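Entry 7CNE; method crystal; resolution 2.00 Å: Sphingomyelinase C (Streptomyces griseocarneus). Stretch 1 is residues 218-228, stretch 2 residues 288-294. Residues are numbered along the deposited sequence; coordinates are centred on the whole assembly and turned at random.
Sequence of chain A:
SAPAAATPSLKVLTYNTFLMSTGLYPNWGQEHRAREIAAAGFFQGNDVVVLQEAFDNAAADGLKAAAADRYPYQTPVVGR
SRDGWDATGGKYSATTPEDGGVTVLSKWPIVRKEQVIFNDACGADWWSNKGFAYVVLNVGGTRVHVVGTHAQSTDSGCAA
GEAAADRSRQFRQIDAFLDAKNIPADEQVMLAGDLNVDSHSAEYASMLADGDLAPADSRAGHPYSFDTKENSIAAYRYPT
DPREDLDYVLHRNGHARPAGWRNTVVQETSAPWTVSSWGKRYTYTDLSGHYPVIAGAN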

# COMPACT_ATOMS: atom_id res chain seq x y z
N SER A 218 14.53 -0.11 -12.91
CA SER A 218 13.76 -0.96 -13.80
C SER A 218 12.45 -1.34 -13.12
O SER A 218 12.40 -1.51 -11.90
CB SER A 218 14.52 -2.22 -14.23
OG SER A 218 14.87 -3.04 -13.13
N ARG A 219 11.40 -1.43 -13.93
CA ARG A 219 10.12 -1.95 -13.49
C ARG A 219 9.87 -3.21 -14.31
O ARG A 219 9.68 -3.14 -15.53
CB ARG A 219 9.00 -0.92 -13.66
CG ARG A 219 7.68 -1.34 -12.98
CD ARG A 219 6.60 -0.24 -13.00
NE ARG A 219 5.35 -0.77 -12.47
CZ ARG A 219 5.03 -0.80 -11.17
NH1 ARG A 219 5.87 -0.31 -10.27
NH2 ARG A 219 3.86 -1.32 -10.79
N ALA A 220 9.87 -4.35 -13.63
CA ALA A 220 9.97 -5.66 -14.25
C ALA A 220 8.72 -6.49 -13.97
O ALA A 220 7.82 -6.07 -13.23
CB ALA A 220 11.23 -6.38 -13.75
N GLY A 221 8.68 -7.68 -14.56
CA GLY A 221 7.58 -8.59 -14.32
C GLY A 221 6.35 -8.22 -15.14
O GLY A 221 6.44 -7.66 -16.23
N HIS A 222 5.18 -8.56 -14.59
CA HIS A 222 3.94 -8.36 -15.32
C HIS A 222 3.71 -6.87 -15.57
O HIS A 222 4.06 -6.04 -14.72
CB HIS A 222 2.78 -8.98 -14.54
CG HIS A 222 1.51 -9.08 -15.33
ND1 HIS A 222 1.36 -9.96 -16.39
CD2 HIS A 222 0.33 -8.44 -15.21
CE1 HIS A 222 0.14 -9.84 -16.89
NE2 HIS A 222 -0.50 -8.92 -16.19
N PRO A 223 3.17 -6.49 -16.74
CA PRO A 223 3.01 -5.06 -17.04
C PRO A 223 2.00 -4.34 -16.17
O PRO A 223 2.09 -3.11 -16.07
CB PRO A 223 2.58 -5.06 -18.52
CG PRO A 223 2.06 -6.44 -18.77
CD PRO A 223 2.91 -7.33 -17.92
N TYR A 224 1.03 -5.03 -15.56
CA TYR A 224 -0.10 -4.35 -14.91
C TYR A 224 -0.32 -4.92 -13.51
O TYR A 224 -0.80 -6.04 -13.37
CB TYR A 224 -1.38 -4.50 -15.72
CG TYR A 224 -1.25 -4.11 -17.18
CD1 TYR A 224 -1.16 -2.78 -17.56
CD2 TYR A 224 -1.22 -5.09 -18.17
CE1 TYR A 224 -1.04 -2.42 -18.89
CE2 TYR A 224 -1.10 -4.74 -19.50
CZ TYR A 224 -1.01 -3.41 -19.86
OH TYR A 224 -0.89 -3.08 -21.19
N SER A 225 -0.03 -4.12 -12.48
CA SER A 225 -0.33 -4.58 -11.13
C SER A 225 -1.82 -4.52 -10.80
O SER A 225 -2.24 -5.07 -9.78
CB SER A 225 0.47 -3.77 -10.10
OG SER A 225 -0.09 -2.48 -9.91
N PHE A 226 -2.65 -3.85 -11.64
CA PHE A 226 -4.11 -3.92 -11.51
C PHE A 226 -4.68 -4.36 -12.86
O PHE A 226 -5.14 -3.54 -13.66
CB PHE A 226 -4.71 -2.59 -11.05
CG PHE A 226 -6.16 -2.70 -10.68
CD1 PHE A 226 -6.54 -3.44 -9.57
CD2 PHE A 226 -7.14 -2.09 -11.45
CE1 PHE A 226 -7.88 -3.56 -9.22
CE2 PHE A 226 -8.48 -2.21 -11.11
CZ PHE A 226 -8.84 -2.95 -10.00
N ASP A 227 -4.67 -5.67 -13.09
CA ASP A 227 -4.97 -6.25 -14.41
C ASP A 227 -6.44 -6.66 -14.44
O ASP A 227 -6.80 -7.76 -14.02
CB ASP A 227 -4.05 -7.43 -14.70
CG ASP A 227 -4.05 -7.82 -16.18
OD1 ASP A 227 -5.11 -7.69 -16.83
OD2 ASP A 227 -2.98 -8.24 -16.68
N THR A 228 -7.28 -5.76 -14.96
CA THR A 228 -8.71 -6.02 -15.11
C THR A 228 -9.02 -7.12 -16.12
O THR A 228 -10.20 -7.47 -16.28
CB THR A 228 -9.40 -4.72 -15.54
OG1 THR A 228 -8.76 -4.22 -16.72
CG2 THR A 228 -9.26 -3.68 -14.44
N SER A 288 -6.34 -11.06 -4.28
CA SER A 288 -6.85 -9.69 -4.29
C SER A 288 -6.92 -9.26 -5.74
O SER A 288 -6.55 -10.01 -6.66
CB SER A 288 -5.98 -8.75 -3.45
OG SER A 288 -4.82 -8.34 -4.13
N GLY A 289 -7.43 -8.05 -5.96
CA GLY A 289 -7.50 -7.51 -7.30
C GLY A 289 -6.21 -6.95 -7.83
O GLY A 289 -6.10 -6.70 -9.04
N HIS A 290 -5.22 -6.76 -6.96
CA HIS A 290 -3.90 -6.29 -7.35
C HIS A 290 -2.91 -7.46 -7.38
O HIS A 290 -3.13 -8.51 -6.77
CB HIS A 290 -3.39 -5.23 -6.37
CG HIS A 290 -4.10 -3.91 -6.48
ND1 HIS A 290 -3.47 -2.76 -6.92
CD2 HIS A 290 -5.38 -3.55 -6.20
CE1 HIS A 290 -4.33 -1.76 -6.90
NE2 HIS A 290 -5.50 -2.21 -6.48
N TYR A 291 -1.85 -7.27 -8.09
CA TYR A 291 -0.70 -8.14 -7.91
C TYR A 291 0.29 -7.51 -6.94
O TYR A 291 0.44 -6.28 -6.91
CB TYR A 291 -0.00 -8.39 -9.25
CG TYR A 291 -0.85 -9.18 -10.23
CD1 TYR A 291 -1.51 -10.35 -9.84
CD2 TYR A 291 -1.01 -8.74 -11.54
CE1 TYR A 291 -2.29 -11.07 -10.75
CE2 TYR A 291 -1.79 -9.45 -12.45
CZ TYR A 291 -2.42 -10.61 -12.05
OH TYR A 291 -3.19 -11.30 -12.96
N PRO A 292 0.96 -8.32 -6.13
CA PRO A 292 2.03 -7.80 -5.28
C PRO A 292 3.17 -7.22 -6.11
O PRO A 292 3.47 -7.69 -7.22
CB PRO A 292 2.49 -9.03 -4.49
CG PRO A 292 2.17 -10.19 -5.42
CD PRO A 292 0.85 -9.79 -6.04
N VAL A 293 3.79 -6.19 -5.57
CA VAL A 293 4.99 -5.59 -6.16
C VAL A 293 6.12 -5.77 -5.16
O VAL A 293 6.00 -5.36 -4.00
CB VAL A 293 4.78 -4.11 -6.50
CG1 VAL A 293 6.11 -3.44 -6.85
CG2 VAL A 293 3.78 -3.98 -7.64
N ILE A 294 7.20 -6.40 -5.59
CA ILE A 294 8.36 -6.64 -4.76
C ILE A 294 9.48 -5.77 -5.28
O ILE A 294 9.82 -5.82 -6.47
CB ILE A 294 8.75 -8.12 -4.73
CG1 ILE A 294 7.66 -8.93 -4.01
CG2 ILE A 294 10.11 -8.29 -4.04
CD1 ILE A 294 7.73 -10.41 -4.25
O HOH W 1 -4.11 -7.37 -10.75

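The two stretches meet mostly through loop; strand 218-221 precedes the main contact and reaches the other stretch through the end of Arg219, and strand 293-294 contributes Val293. They come closest at two rungs, Ser225 beside Tyr291 and Phe226 beside His290, with CA atoms 4.8 Å apart in each. Because the pairing runs in reverse order, the chains pass antiparallel here. One direct hydrogen bond ties them, from Tyr291 N to Ser225 O at 2.8 Å and nearly straight at 163°. The same carbonyl receives a CA-H...O contact, His290 CA to Ser225 O at 3.2 Å. Where the backbones part, a water continues the link: it donates to Ser225 O (3.1 Å) and Gly289 O (2.7 Å) and accepts from Asp227 N (2.9 Å). It thus satisfies two carbonyls, which cannot bond to each other, and Asp227 N, which at 4.4 Å from Gly289 O is too far for a direct bond.

Tyr291 gives up the most surface. Its ring presents an edge to the face of His222 in an offset edge-to-face pair, the planes at 87° and the centroids 5.4 Å apart, an arrangement that generally brings the slightly positive edge of one ring toward the electron-rich face of another; the closest atoms are His222 CD2 and Tyr291 CE2 at 3.6 Å. The imidazole is held by its own stretch, His222 NE2 donating to Asp227 OD2 at 2.6 Å. Asp227 thus does double duty, since its methylene also packs on the tyrosine, Asp227 CB to Tyr291 CE2 at 3.8 Å. Tyr224 O lies near the plane of that ring, 3.3 Å from Tyr291 CD2, where the polarised C-H edge suits a carbonyl oxygen.

Phe226 fills the other rung. Phe226 CD1 sits over one face of the His290 ring, 3.5 Å from His290 NE2, with the planes oblique at 43°. Gly289 suits the tight space alongside: a CB there would lie about 3.5 Å from Phe226 CE1. Finally, Ser225 CB meets Val293 CG2 at 4.1 Å, an apolar contact, while the serine hydroxyl is hydrogen-bonded elsewhere in the structure.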